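Long-range contacts in ALDH21) (Physcomitrella patens subsp. patens, PDB 5MZ5), which catalyses the NADP(+)-dependent oxidation of succinic semialdehyde and belongs to the aldehyde dehydrogenase family: residues V58-T63 with L122-G127; R114-A119 with D132-V137; K128-A133 with F353-Y358; L347-P352 with I396-I401. All coordinates share one frame; numbering follows the deposited sequence.

In the fold
Contact 1 is the most buried of the four, contacts 2 and 3 are partly buried, and contact 4 lies at the surface. Helix 115-126 serves contacts 1 and 2, and helix 130-151 serves contacts 2 and 3, which share D132 and A133. Chemistry changes with place: backbone carbonyls and a buried lysine dominate contact 1, apolar packing edged by a salt bridge contact 2, carbon against carbonyl oxygen plus a water and an ion pair contact 3, and thin apolar and sulfur contacts alone contact 4. R134 of contact 2 pairs with E355 of contact 3, while T357 OG1 and I130 N bond to backbone oxygens of 347-352, joining contact 3 to contact 4.

Contact 1: residues V58-T63 with L122-G127; sequences VTNKYT and LTMESG
A buried, largely polar contact joins K61, in the loop leaving strand 55-59, to M124, E125 and G127 at the C-terminal end of helix 115-126. The backbone N of K61 donates to M124 O at 3.0 Å, with 164° at the hydrogen. The lysine side chain bends at chi2 and chi4, and its NZ reaches E125 O and T59 O, both at 2.8 Å; R216 O is a further acceptor. An ammonium group at this helix end would probably be favoured by the helix dipole. Strand 55-59 is an outermost strand, within this chain, of a four-stranded mixed sheet, and in the loop after it N60 OD1 accepts from Y62 N in an Asx turn and also from T63 N, which shapes the backbone presenting K61. An alanine here would probably leave E125 O, T59 O and R216 O without the donor they share. G127, with a phi of 80°, leaves the helix and brings its CA to 3.7 Å from K61 CB. M124 CG, anti to the backbone N (chi1 -174°), lies 3.9 Å from N60 ND2. V58 CG1 packs on E125 CB at 4.1 Å, whereas the E125 carboxylate turns to S220 OG and L219 N.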
loop_
_atom_site.group_PDB
_atom_site.type_symbol
_atom_site.label_atom_id
_atom_site.label_comp_id
_atom_site.label_asym_id
_atom_site.label_seq_id
_atom_site.Cartn_x
_atom_site.Cartn_y
_atom_site.Cartn_z
ATOM N N VAL A 58 6.543 -37.491 -27.933
ATOM C CA VAL A 58 6.478 -37.293 -26.489
ATOM C C VAL A 58 6.347 -38.666 -25.846
ATOM O O VAL A 58 5.368 -39.388 -26.085
ATOM C CB VAL A 58 5.407 -36.288 -25.995
ATOM C CG1 VAL A 58 5.462 -36.134 -24.467
ATOM C CG2 VAL A 58 5.573 -34.932 -26.681
ATOM N N THR A 59 7.352 -39.027 -25.045
ATOM C CA THR A 59 7.384 -40.341 -24.416
ATOM C C THR A 59 6.822 -40.385 -23.013
ATOM O O THR A 59 6.885 -39.415 -22.259
ATOM C CB THR A 59 8.795 -40.961 -24.436
ATOM O OG1 THR A 59 9.664 -40.261 -23.536
ATOM C CG2 THR A 59 9.394 -41.073 -25.849
ATOM N N ASN A 60 6.302 -41.569 -22.662
ATOM C CA ASN A 60 5.864 -41.915 -21.327
ATOM C C ASN A 60 7.214 -42.096 -20.611
ATOM O O ASN A 60 8.051 -42.874 -21.065
ATOM C CB ASN A 60 5.046 -43.209 -21.372
ATOM C CG ASN A 60 4.568 -43.721 -20.031
ATOM O OD1 ASN A 60 5.306 -43.768 -19.037
ATOM N ND2 ASN A 60 3.344 -44.206 -20.003
ATOM N N LYS A 61 7.468 -41.311 -19.566
ATOM C CA LYS A 61 8.773 -41.318 -18.892
ATOM C C LYS A 61 9.033 -42.574 -18.057
ATOM O O LYS A 61 10.193 -42.827 -17.684
ATOM C CB LYS A 61 8.998 -40.021 -18.080
ATOM C CG LYS A 61 8.980 -38.763 -18.951
ATOM C CD LYS A 61 9.930 -38.802 -20.177
ATOM C CE LYS A 61 9.918 -37.517 -20.989
ATOM N NZ LYS A 61 8.574 -37.227 -21.592
ATOM N N TYR A 62 7.990 -43.391 -17.836
ATOM C CA TYR A 62 8.135 -44.662 -17.134
ATOM C C TYR A 62 8.397 -45.817 -18.113
ATOM O O TYR A 62 9.365 -46.553 -17.931
ATOM C CB TYR A 62 6.904 -44.976 -16.265
ATOM C CG TYR A 62 7.005 -46.318 -15.558
ATOM C CD1 TYR A 62 8.052 -46.591 -14.676
ATOM C CD2 TYR A 62 6.049 -47.315 -15.766
ATOM C CE1 TYR A 62 8.157 -47.826 -14.034
ATOM C CE2 TYR A 62 6.135 -48.551 -15.112
ATOM C CZ TYR A 62 7.186 -48.796 -14.239
ATOM O OH TYR A 62 7.283 -49.999 -13.572
ATOM N N THR A 63 7.518 -45.985 -19.129
ATOM C CA THR A 63 7.575 -47.085 -20.104
ATOM C C THR A 63 8.489 -46.824 -21.293
ATOM O O THR A 63 8.880 -47.783 -21.955
ATOM C CB THR A 63 6.153 -47.440 -20.601
ATOM O OG1 THR A 63 5.655 -46.394 -21.447
ATOM C CG2 THR A 63 5.164 -47.711 -19.466
ATOM N N LEU A 122 0.180 -35.363 -17.026
ATOM C CA LEU A 122 1.328 -34.839 -16.298
ATOM C C LEU A 122 2.259 -35.943 -15.863
ATOM O O LEU A 122 3.448 -35.859 -16.127
ATOM C CB LEU A 122 0.867 -34.066 -15.065
ATOM C CG LEU A 122 0.919 -32.572 -15.104
ATOM C CD1 LEU A 122 0.425 -32.012 -13.783
ATOM C CD2 LEU A 122 2.357 -32.068 -15.361
ATOM N N THR A 123 1.729 -36.978 -15.193
ATOM C CA THR A 123 2.502 -38.142 -14.746
ATOM C C THR A 123 3.167 -38.846 -15.938
ATOM O O THR A 123 4.351 -39.177 -15.884
ATOM C CB THR A 123 1.595 -39.074 -13.932
ATOM O OG1 THR A 123 1.401 -38.446 -12.679
ATOM C CG2 THR A 123 2.209 -40.475 -13.712
ATOM N N MET A 124 2.401 -39.047 -17.014
ATOM C CA MET A 124 2.873 -39.678 -18.237
ATOM C C MET A 124 4.086 -38.931 -18.847
ATOM O O MET A 124 5.138 -39.548 -19.062
ATOM C CB MET A 124 1.695 -39.821 -19.230
ATOM C CG MET A 124 2.016 -40.597 -20.500
ATOM S SD MET A 124 2.831 -39.539 -21.732
ATOM C CE MET A 124 1.397 -38.647 -22.364
ATOM N N GLU A 125 3.940 -37.624 -19.130
ATOM C CA GLU A 125 5.015 -36.884 -19.790
ATOM C C GLU A 125 6.163 -36.444 -18.870
ATOM O O GLU A 125 7.238 -36.149 -19.382
ATOM C CB GLU A 125 4.459 -35.685 -20.563
ATOM C CG GLU A 125 4.009 -34.530 -19.676
ATOM C CD GLU A 125 3.609 -33.274 -20.416
ATOM O OE1 GLU A 125 3.854 -33.202 -21.639
ATOM O OE2 GLU A 125 3.073 -32.349 -19.768
ATOM N N SER A 126 5.927 -36.329 -17.547
ATOM C CA SER A 126 6.982 -35.863 -16.648
ATOM C C SER A 126 7.614 -36.972 -15.815
ATOM O O SER A 126 8.733 -36.803 -15.324
ATOM C CB SER A 126 6.473 -34.732 -15.753
ATOM O OG SER A 126 5.666 -35.228 -14.699
ATOM N N GLY A 127 6.895 -38.082 -15.650
ATOM C CA GLY A 127 7.358 -39.188 -14.825
ATOM C C GLY A 127 7.128 -38.964 -13.338
ATOM O O GLY A 127 7.567 -39.773 -12.520
#

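Contact 2: residues R114-A119 with D132-V137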
loop_
_atom_site.group_PDB
_atom_site.type_symbol
_atom_site.label_atom_id
_atom_site.label_comp_id
_atom_site.label_asym_id
_atom_site.label_seq_id
_atom_site.Cartn_x
_atom_site.Cartn_y
_atom_site.Cartn_z
ATOM N N ARG A 114 -11.421 -31.150 -16.009
ATOM C CA ARG A 114 -10.494 -32.085 -16.643
ATOM C C ARG A 114 -9.356 -32.497 -15.682
ATOM O O ARG A 114 -8.336 -32.988 -16.142
ATOM C CB ARG A 114 -9.914 -31.442 -17.926
ATOM C CG ARG A 114 -10.951 -31.182 -19.027
ATOM C CD ARG A 114 -10.344 -30.462 -20.215
ATOM N NE ARG A 114 -9.446 -31.314 -20.993
ATOM C CZ ARG A 114 -8.779 -30.922 -22.072
ATOM N NH1 ARG A 114 -8.897 -29.675 -22.520
ATOM N NH2 ARG A 114 -7.976 -31.767 -22.705
ATOM N N PHE A 115 -9.551 -32.317 -14.352
ATOM C CA PHE A 115 -8.562 -32.579 -13.293
ATOM C C PHE A 115 -7.745 -33.887 -13.449
ATOM O O PHE A 115 -6.520 -33.819 -13.572
ATOM C CB PHE A 115 -9.209 -32.520 -11.896
ATOM C CG PHE A 115 -8.209 -32.528 -10.758
ATOM C CD1 PHE A 115 -7.769 -33.727 -10.201
ATOM C CD2 PHE A 115 -7.745 -31.338 -10.212
ATOM C CE1 PHE A 115 -6.843 -33.733 -9.148
ATOM C CE2 PHE A 115 -6.820 -31.345 -9.163
ATOM C CZ PHE A 115 -6.377 -32.540 -8.634
ATOM N N GLU A 116 -8.412 -35.058 -13.372
ATOM C CA GLU A 116 -7.769 -36.367 -13.448
ATOM C C GLU A 116 -7.057 -36.593 -14.760
ATOM O O GLU A 116 -5.932 -37.085 -14.748
ATOM C CB GLU A 116 -8.754 -37.508 -13.124
ATOM C CG GLU A 116 -8.071 -38.849 -12.843
ATOM C CD GLU A 116 -7.002 -38.879 -11.757
ATOM O OE1 GLU A 116 -6.128 -39.771 -11.821
ATOM O OE2 GLU A 116 -7.046 -38.033 -10.834
ATOM N N GLU A 117 -7.688 -36.199 -15.882
ATOM C CA GLU A 117 -7.105 -36.304 -17.220
ATOM C C GLU A 117 -5.784 -35.508 -17.307
ATOM O O GLU A 117 -4.806 -36.022 -17.833
ATOM C CB GLU A 117 -8.112 -35.798 -18.259
ATOM C CG GLU A 117 -7.599 -35.767 -19.690
ATOM C CD GLU A 117 -8.236 -34.713 -20.567
ATOM O OE1 GLU A 117 -7.632 -34.387 -21.614
ATOM O OE2 GLU A 117 -9.325 -34.206 -20.209
ATOM N N ILE A 118 -5.765 -34.268 -16.768
ATOM C CA ILE A 118 -4.573 -33.408 -16.746
ATOM C C ILE A 118 -3.487 -34.041 -15.861
ATOM O O ILE A 118 -2.334 -34.125 -16.292
ATOM C CB ILE A 118 -4.917 -31.944 -16.378
ATOM C CG1 ILE A 118 -5.806 -31.304 -17.469
ATOM C CG2 ILE A 118 -3.646 -31.108 -16.189
ATOM C CD1 ILE A 118 -6.577 -30.074 -16.999
ATOM N N ALA A 119 -3.873 -34.543 -14.663
ATOM C CA ALA A 119 -2.959 -35.228 -13.738
ATOM C C ALA A 119 -2.314 -36.471 -14.393
ATOM O O ALA A 119 -1.095 -36.646 -14.290
ATOM C CB ALA A 119 -3.679 -35.613 -12.453
ATOM N N ASP A 132 1.731 -36.561 -6.761
ATOM C CA ASP A 132 2.412 -35.276 -6.995
ATOM C C ASP A 132 1.803 -34.526 -8.174
ATOM O O ASP A 132 1.672 -33.305 -8.104
ATOM C CB ASP A 132 3.927 -35.471 -7.218
ATOM C CG ASP A 132 4.677 -36.047 -6.028
ATOM O OD1 ASP A 132 4.173 -35.916 -4.885
ATOM O OD2 ASP A 132 5.791 -36.586 -6.232
ATOM N N ALA A 133 1.433 -35.262 -9.259
ATOM C CA ALA A 133 0.792 -34.705 -10.453
ATOM C C ALA A 133 -0.542 -34.040 -10.088
ATOM O O ALA A 133 -0.795 -32.946 -10.568
ATOM C CB ALA A 133 0.584 -35.789 -11.494
ATOM N N ARG A 134 -1.352 -34.672 -9.200
ATOM C CA ARG A 134 -2.641 -34.141 -8.697
ATOM C C ARG A 134 -2.403 -32.882 -7.882
ATOM O O ARG A 134 -3.136 -31.910 -8.059
ATOM C CB ARG A 134 -3.416 -35.188 -7.872
ATOM C CG ARG A 134 -3.974 -36.313 -8.742
ATOM C CD ARG A 134 -4.932 -37.202 -7.980
ATOM N NE ARG A 134 -5.239 -38.413 -8.741
ATOM C CZ ARG A 134 -4.922 -39.646 -8.353
ATOM N NH1 ARG A 134 -4.323 -39.850 -7.185
ATOM N NH2 ARG A 134 -5.211 -40.684 -9.124
ATOM N N GLY A 135 -1.338 -32.893 -7.059
ATOM C CA GLY A 135 -0.899 -31.743 -6.266
ATOM C C GLY A 135 -0.528 -30.573 -7.168
ATOM O O GLY A 135 -0.872 -29.426 -6.869
ATOM N N GLU A 136 0.117 -30.859 -8.317
ATOM C CA GLU A 136 0.497 -29.844 -9.308
ATOM C C GLU A 136 -0.721 -29.218 -10.021
ATOM O O GLU A 136 -0.682 -28.023 -10.331
ATOM C CB GLU A 136 1.528 -30.378 -10.308
ATOM C CG GLU A 136 1.950 -29.334 -11.329
ATOM C CD GLU A 136 3.080 -29.651 -12.285
ATOM O OE1 GLU A 136 3.343 -28.811 -13.168
ATOM O OE2 GLU A 136 3.683 -30.739 -12.180
ATOM N N VAL A 137 -1.782 -30.025 -10.290
ATOM C CA VAL A 137 -3.012 -29.534 -10.922
ATOM C C VAL A 137 -3.768 -28.597 -9.926
ATOM O O VAL A 137 -4.170 -27.510 -10.320
ATOM C CB VAL A 137 -3.894 -30.653 -11.559
ATOM C CG1 VAL A 137 -5.073 -30.060 -12.324
ATOM C CG2 VAL A 137 -3.059 -31.533 -12.505
#
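R134 sets its CG anti to its own carbonyl carbon (chi1 -71°) and runs extended to NE, while E116, its CG anti to the backbone N, bends at chi2 to meet it. The guanidinium grips the carboxylate side-on: NE bonds to OE2 of E116 at 2.8 Å and NH2 to OE1 of E116 at 3.0 Å, each with 161° at the hydrogen and each oxygen met on its syn side. NH1 pairs with E355, so the arginine has two acidic partners. The F115 ring lies nearly coplanar with the guanidinium, its CE1 3.9 Å from R134 CG. Replacing R134 by an alanine would probably leave E116 without its charged mate and open a gap beside F115 and A119, whose CB touches R134 CG at 3.8 Å. Further into the interface V137 divides its branches, CG1 lying 3.6 Å from F115 CD2 and CG2 3.8 Å from I118 CG2. The backbones come closest at two alanines, A119 CA lying 5.0 Å from A133 CA. With axes 9.0 Å apart and directions at 122°, this is a pair of successive helices turned back on each other by a short link; the second continues into R139, a succinate-binding residue.

Contact 3: residues K128-A133 with F353-Y358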
loop_
_atom_site.group_PDB
_atom_site.type_symbol
_atom_site.label_atom_id
_atom_site.label_comp_id
_atom_site.label_asym_id
_atom_site.label_seq_id
_atom_site.Cartn_x
_atom_site.Cartn_y
_atom_site.Cartn_z
ATOM N N LYS A 128 6.462 -37.858 -12.953
ATOM C CA LYS A 128 6.208 -37.591 -11.534
ATOM C C LYS A 128 5.069 -38.469 -11.010
ATOM O O LYS A 128 4.115 -38.720 -11.744
ATOM C CB LYS A 128 6.004 -36.089 -11.229
ATOM C CG LYS A 128 4.630 -35.494 -11.608
ATOM C CD LYS A 128 4.516 -34.015 -11.271
ATOM C CE LYS A 128 5.540 -33.162 -12.001
ATOM N NZ LYS A 128 5.964 -31.996 -11.174
ATOM N N PRO A 129 5.162 -38.984 -9.765
ATOM C CA PRO A 129 4.072 -39.825 -9.237
ATOM C C PRO A 129 2.700 -39.146 -9.323
ATOM O O PRO A 129 2.625 -37.928 -9.185
ATOM C CB PRO A 129 4.513 -40.086 -7.799
ATOM C CG PRO A 129 6.001 -39.985 -7.857
ATOM C CD PRO A 129 6.244 -38.833 -8.771
ATOM N N ILE A 130 1.627 -39.922 -9.578
ATOM C CA ILE A 130 0.251 -39.428 -9.743
ATOM C C ILE A 130 -0.219 -38.545 -8.566
ATOM O O ILE A 130 -0.917 -37.561 -8.805
ATOM C CB ILE A 130 -0.766 -40.564 -10.088
ATOM C CG1 ILE A 130 -2.144 -39.997 -10.543
ATOM C CG2 ILE A 130 -0.915 -41.603 -8.953
ATOM C CD1 ILE A 130 -2.157 -39.143 -11.847
ATOM N N LYS A 131 0.196 -38.860 -7.322
ATOM C CA LYS A 131 -0.158 -38.050 -6.149
ATOM C C LYS A 131 0.454 -36.648 -6.299
ATOM O O LYS A 131 -0.236 -35.667 -6.031
ATOM C CB LYS A 131 0.321 -38.738 -4.847
ATOM C CG LYS A 131 -0.776 -39.179 -3.862
ATOM C CD LYS A 131 -1.823 -40.148 -4.418
ATOM C CE LYS A 131 -2.370 -41.074 -3.352
ATOM N NZ LYS A 131 -3.781 -41.470 -3.599
ATOM N N ASP A 132 1.731 -36.561 -6.761
ATOM C CA ASP A 132 2.412 -35.276 -6.995
ATOM C C ASP A 132 1.803 -34.526 -8.174
ATOM O O ASP A 132 1.672 -33.305 -8.104
ATOM C CB ASP A 132 3.927 -35.471 -7.218
ATOM C CG ASP A 132 4.677 -36.047 -6.028
ATOM O OD1 ASP A 132 4.173 -35.916 -4.885
ATOM O OD2 ASP A 132 5.791 -36.586 -6.232
ATOM N N ALA A 133 1.433 -35.262 -9.259
ATOM C CA ALA A 133 0.792 -34.705 -10.453
ATOM C C ALA A 133 -0.542 -34.040 -10.088
ATOM O O ALA A 133 -0.795 -32.946 -10.568
ATOM C CB ALA A 133 0.584 -35.789 -11.494
ATOM N N PHE A 353 2.424 -44.159 -11.964
ATOM C CA PHE A 353 0.970 -44.309 -12.076
ATOM C C PHE A 353 0.346 -45.024 -10.870
ATOM O O PHE A 353 -0.878 -44.977 -10.706
ATOM C CB PHE A 353 0.575 -44.975 -13.398
ATOM C CG PHE A 353 0.848 -44.104 -14.600
ATOM C CD1 PHE A 353 -0.053 -43.111 -14.981
ATOM C CD2 PHE A 353 2.013 -44.272 -15.353
ATOM C CE1 PHE A 353 0.198 -42.308 -16.103
ATOM C CE2 PHE A 353 2.266 -43.467 -16.474
ATOM C CZ PHE A 353 1.349 -42.499 -16.844
ATOM N N GLU A 354 1.188 -45.660 -10.015
ATOM C CA GLU A 354 0.724 -46.316 -8.784
ATOM C C GLU A 354 0.428 -45.230 -7.761
ATOM O O GLU A 354 1.186 -44.269 -7.657
ATOM C CB GLU A 354 1.770 -47.290 -8.195
ATOM C CG GLU A 354 2.182 -48.462 -9.080
ATOM C CD GLU A 354 1.187 -49.579 -9.349
ATOM O OE1 GLU A 354 0.056 -49.541 -8.807
ATOM O OE2 GLU A 354 1.553 -50.504 -10.108
ATOM N N GLU A 355 -0.692 -45.373 -7.040
ATOM C CA GLU A 355 -1.141 -44.455 -6.016
ATOM C C GLU A 355 -0.180 -44.345 -4.845
ATOM O O GLU A 355 -0.068 -43.263 -4.276
ATOM C CB GLU A 355 -2.535 -44.854 -5.518
ATOM C CG GLU A 355 -3.621 -44.834 -6.592
ATOM C CD GLU A 355 -3.953 -43.470 -7.173
ATOM O OE1 GLU A 355 -3.841 -42.470 -6.434
ATOM O OE2 GLU A 355 -4.339 -43.401 -8.363
ATOM N N ASP A 356 0.528 -45.437 -4.480
ATOM C CA ASP A 356 1.449 -45.416 -3.336
ATOM C C ASP A 356 2.936 -45.140 -3.715
ATOM O O ASP A 356 3.779 -45.143 -2.822
ATOM C CB ASP A 356 1.305 -46.699 -2.501
ATOM C CG ASP A 356 1.598 -47.991 -3.242
ATOM O OD1 ASP A 356 1.788 -47.941 -4.484
ATOM O OD2 ASP A 356 1.573 -49.059 -2.598
ATOM N N THR A 357 3.236 -44.851 -5.009
ATOM C CA THR A 357 4.596 -44.502 -5.437
ATOM C C THR A 357 4.943 -43.108 -4.916
ATOM O O THR A 357 4.181 -42.147 -5.122
ATOM C CB THR A 357 4.779 -44.591 -6.962
ATOM O OG1 THR A 357 4.661 -45.955 -7.345
ATOM C CG2 THR A 357 6.168 -44.100 -7.427
ATOM N N TYR A 358 6.088 -43.021 -4.218
ATOM C CA TYR A 358 6.601 -41.764 -3.698
ATOM C C TYR A 358 7.609 -41.192 -4.682
ATOM O O TYR A 358 7.615 -39.993 -4.912
ATOM C CB TYR A 358 7.267 -41.973 -2.332
ATOM C CG TYR A 358 7.590 -40.669 -1.640
ATOM C CD1 TYR A 358 8.796 -40.011 -1.880
ATOM C CD2 TYR A 358 6.660 -40.048 -0.800
ATOM C CE1 TYR A 358 9.074 -38.776 -1.299
ATOM C CE2 TYR A 358 6.938 -38.822 -0.194
ATOM C CZ TYR A 358 8.151 -38.193 -0.442
ATOM O OH TYR A 358 8.433 -36.978 0.142
HETATM O O HOH W 1 1.522 -41.523 -6.514
#
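P129 and I130 form the tightly packed side of this contact, pressing carbon against the backbone oxygens of the type I beta turn E354-T357 and its neighbours. P129 CB lies 3.4 Å from T357 O, and P129 CG is equally near Y358 O at 3.4 Å. I130 CG2, held between its own backbone N and carbonyl carbon, reaches E354 O at 3.6 Å. Its backbone N bonds to P352 O, which fastens the start of helix 130-151 to the same loop. A water bridges the two segments: it accepts from K131 N at 3.1 Å and can donate to E354 O at 3.0 Å or T357 O, though more acceptors than protons surround it. The outer side is looser and more exposed. There K131 and E355 cross at about a right angle, and K131 NZ forms a salt bridge to E355 OE1 at 3.0 Å on its anti lone pair. E355 CG stands anti to its carbonyl carbon (chi1 -61°), and a bend at chi2 (-65°) turns CD toward the helix, 4.0 Å from I130 CG2. R134 NH1 binds OE1 as well, so two cations converge on one oxygen, which would be expected to favour the ionised carboxylate.

Contact 4: residues L347-P352 with I396-I401; sequences LKMGNP and IEPTVI
M349 reaches from the loop after helix 333-345 to the bend that I396, E397 and P398 make in strand 395-402. Its CB points toward that strand, but CB and CG act as spacers, neither coming within 4.5 Å of it. With CG anti to the backbone N (chi1 -170°) and chi2 at 180°, the chain is extended as far as SD, and this carries the sulfur across. SD makes the closest approach: it lies 3.5 Å from I396 O and 3.9 Å from E397 CA, and rests more distantly on P398 CD at 4.4 Å. At the tip the chain turns (chi3 75°), and CE ends near E397 CG at 4.3 Å. A second, separate touch comes from L347, whose CD1 meets P398 CB at 4.2 Å. F313 of helix 301-313 packs on both L347 and P398 and so backs this half of the contact. The bend has its own internal bond, T399 OG1 to E397 O at 2.7 Å, with the hydroxyl above the carbonyl plane. K348 and G350 pair through their backbones with L359, further along the same loop. Strand 395-402 belongs to the mixed sheet of the catalytic domain of aldehyde dehydrogenases, next to strand 419-425, and the contact packs the loop on the break in strand 395-402. Only 186 Å² is buried, and the touches between the two segments are apolar or sulfur to carbonyl, without ion pair or hydrogen bond. Weak contacts of the sulfur with the I396 carbonyl and E397, plus the L347-P398 touch, are therefore likely to set its strength, with little directional preference.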
loop_
_atom_site.group_PDB
_atom_site.type_symbol
_atom_site.label_atom_id
_atom_site.label_comp_id
_atom_site.label_asym_id
_atom_site.label_seq_id
_atom_site.Cartn_x
_atom_site.Cartn_y
_atom_site.Cartn_z
ATOM N N LEU A 347 10.716 -45.241 1.463
ATOM C CA LEU A 347 10.162 -44.543 0.303
ATOM C C LEU A 347 9.944 -45.468 -0.883
ATOM O O LEU A 347 10.878 -46.129 -1.319
ATOM C CB LEU A 347 10.991 -43.307 -0.093
ATOM C CG LEU A 347 11.106 -42.160 0.932
ATOM C CD1 LEU A 347 12.067 -41.079 0.437
ATOM C CD2 LEU A 347 9.738 -41.571 1.284
ATOM N N LYS A 348 8.696 -45.547 -1.374
ATOM C CA LYS A 348 8.346 -46.416 -2.497
ATOM C C LYS A 348 8.774 -45.795 -3.806
ATOM O O LYS A 348 8.325 -44.708 -4.164
ATOM C CB LYS A 348 6.851 -46.749 -2.532
ATOM C CG LYS A 348 6.401 -47.572 -1.362
ATOM C CD LYS A 348 4.933 -47.825 -1.399
ATOM C CE LYS A 348 4.585 -48.800 -0.314
ATOM N NZ LYS A 348 3.124 -49.076 -0.261
ATOM N N MET A 349 9.652 -46.503 -4.512
ATOM C CA MET A 349 10.184 -46.130 -5.809
ATOM C C MET A 349 9.614 -47.101 -6.840
ATOM O O MET A 349 9.669 -48.320 -6.649
ATOM C CB MET A 349 11.720 -46.190 -5.794
ATOM C CG MET A 349 12.356 -45.588 -7.022
ATOM S SD MET A 349 14.161 -45.655 -7.039
ATOM C CE MET A 349 14.431 -47.366 -7.413
ATOM N N GLY A 350 9.052 -46.558 -7.911
ATOM C CA GLY A 350 8.490 -47.383 -8.969
ATOM C C GLY A 350 7.619 -46.645 -9.951
ATOM O O GLY A 350 7.826 -45.457 -10.216
ATOM N N ASN A 351 6.647 -47.380 -10.504
ATOM C CA ASN A 351 5.660 -46.917 -11.472
ATOM C C ASN A 351 4.945 -45.646 -10.955
ATOM O O ASN A 351 4.205 -45.730 -9.974
ATOM C CB ASN A 351 4.660 -48.043 -11.770
ATOM C CG ASN A 351 3.618 -47.721 -12.810
ATOM O OD1 ASN A 351 3.500 -46.597 -13.302
ATOM N ND2 ASN A 351 2.843 -48.728 -13.173
ATOM N N PRO A 352 5.164 -44.470 -11.605
ATOM C CA PRO A 352 4.546 -43.227 -11.107
ATOM C C PRO A 352 3.014 -43.224 -11.182
ATOM O O PRO A 352 2.382 -42.421 -10.500
ATOM C CB PRO A 352 5.207 -42.140 -11.962
ATOM C CG PRO A 352 5.566 -42.841 -13.229
ATOM C CD PRO A 352 6.018 -44.197 -12.780
ATOM N N ILE A 396 16.885 -43.581 -9.814
ATOM C CA ILE A 396 17.970 -43.345 -8.863
ATOM C C ILE A 396 17.347 -43.575 -7.506
ATOM O O ILE A 396 16.323 -42.960 -7.181
ATOM C CB ILE A 396 18.610 -41.913 -8.977
ATOM C CG1 ILE A 396 19.481 -41.770 -10.242
ATOM C CG2 ILE A 396 19.439 -41.544 -7.727
ATOM C CD1 ILE A 396 20.913 -42.541 -10.187
ATOM N N GLU A 397 17.958 -44.452 -6.711
ATOM C CA GLU A 397 17.509 -44.732 -5.346
ATOM C C GLU A 397 17.599 -43.453 -4.494
ATOM O O GLU A 397 18.526 -42.657 -4.704
ATOM C CB GLU A 397 18.391 -45.808 -4.710
ATOM C CG GLU A 397 18.068 -47.206 -5.177
ATOM C CD GLU A 397 18.982 -48.283 -4.627
ATOM O OE1 GLU A 397 18.577 -49.467 -4.670
ATOM O OE2 GLU A 397 20.100 -47.957 -4.166
ATOM N N PRO A 398 16.657 -43.217 -3.545
ATOM C CA PRO A 398 16.808 -42.031 -2.664
ATOM C C PRO A 398 18.120 -42.206 -1.878
ATOM O O PRO A 398 18.377 -43.262 -1.292
ATOM C CB PRO A 398 15.546 -42.050 -1.795
ATOM C CG PRO A 398 15.024 -43.426 -1.887
ATOM C CD PRO A 398 15.515 -44.068 -3.146
ATOM N N THR A 399 19.013 -41.226 -2.022
ATOM C CA THR A 399 20.373 -41.268 -1.504
ATOM C C THR A 399 20.640 -40.225 -0.437
ATOM O O THR A 399 20.158 -39.104 -0.538
ATOM C CB THR A 399 21.343 -41.089 -2.696
ATOM O OG1 THR A 399 21.006 -42.001 -3.741
ATOM C CG2 THR A 399 22.805 -41.255 -2.318
ATOM N N VAL A 400 21.459 -40.600 0.562
ATOM C CA VAL A 400 21.966 -39.740 1.639
ATOM C C VAL A 400 23.477 -39.969 1.752
ATOM O O VAL A 400 23.918 -41.097 1.910
ATOM C CB VAL A 400 21.255 -39.890 3.018
ATOM C CG1 VAL A 400 21.749 -38.827 4.005
ATOM C CG2 VAL A 400 19.736 -39.809 2.870
ATOM N N ILE A 401 24.257 -38.897 1.628
ATOM C CA ILE A 401 25.717 -38.946 1.720
ATOM C C ILE A 401 26.168 -37.962 2.797
ATOM O O ILE A 401 25.759 -36.803 2.799
ATOM C CB ILE A 401 26.475 -38.721 0.375
ATOM C CG1 ILE A 401 25.648 -39.157 -0.867
ATOM C CG2 ILE A 401 27.857 -39.408 0.424
ATOM C CD1 ILE A 401 26.193 -38.691 -2.229
#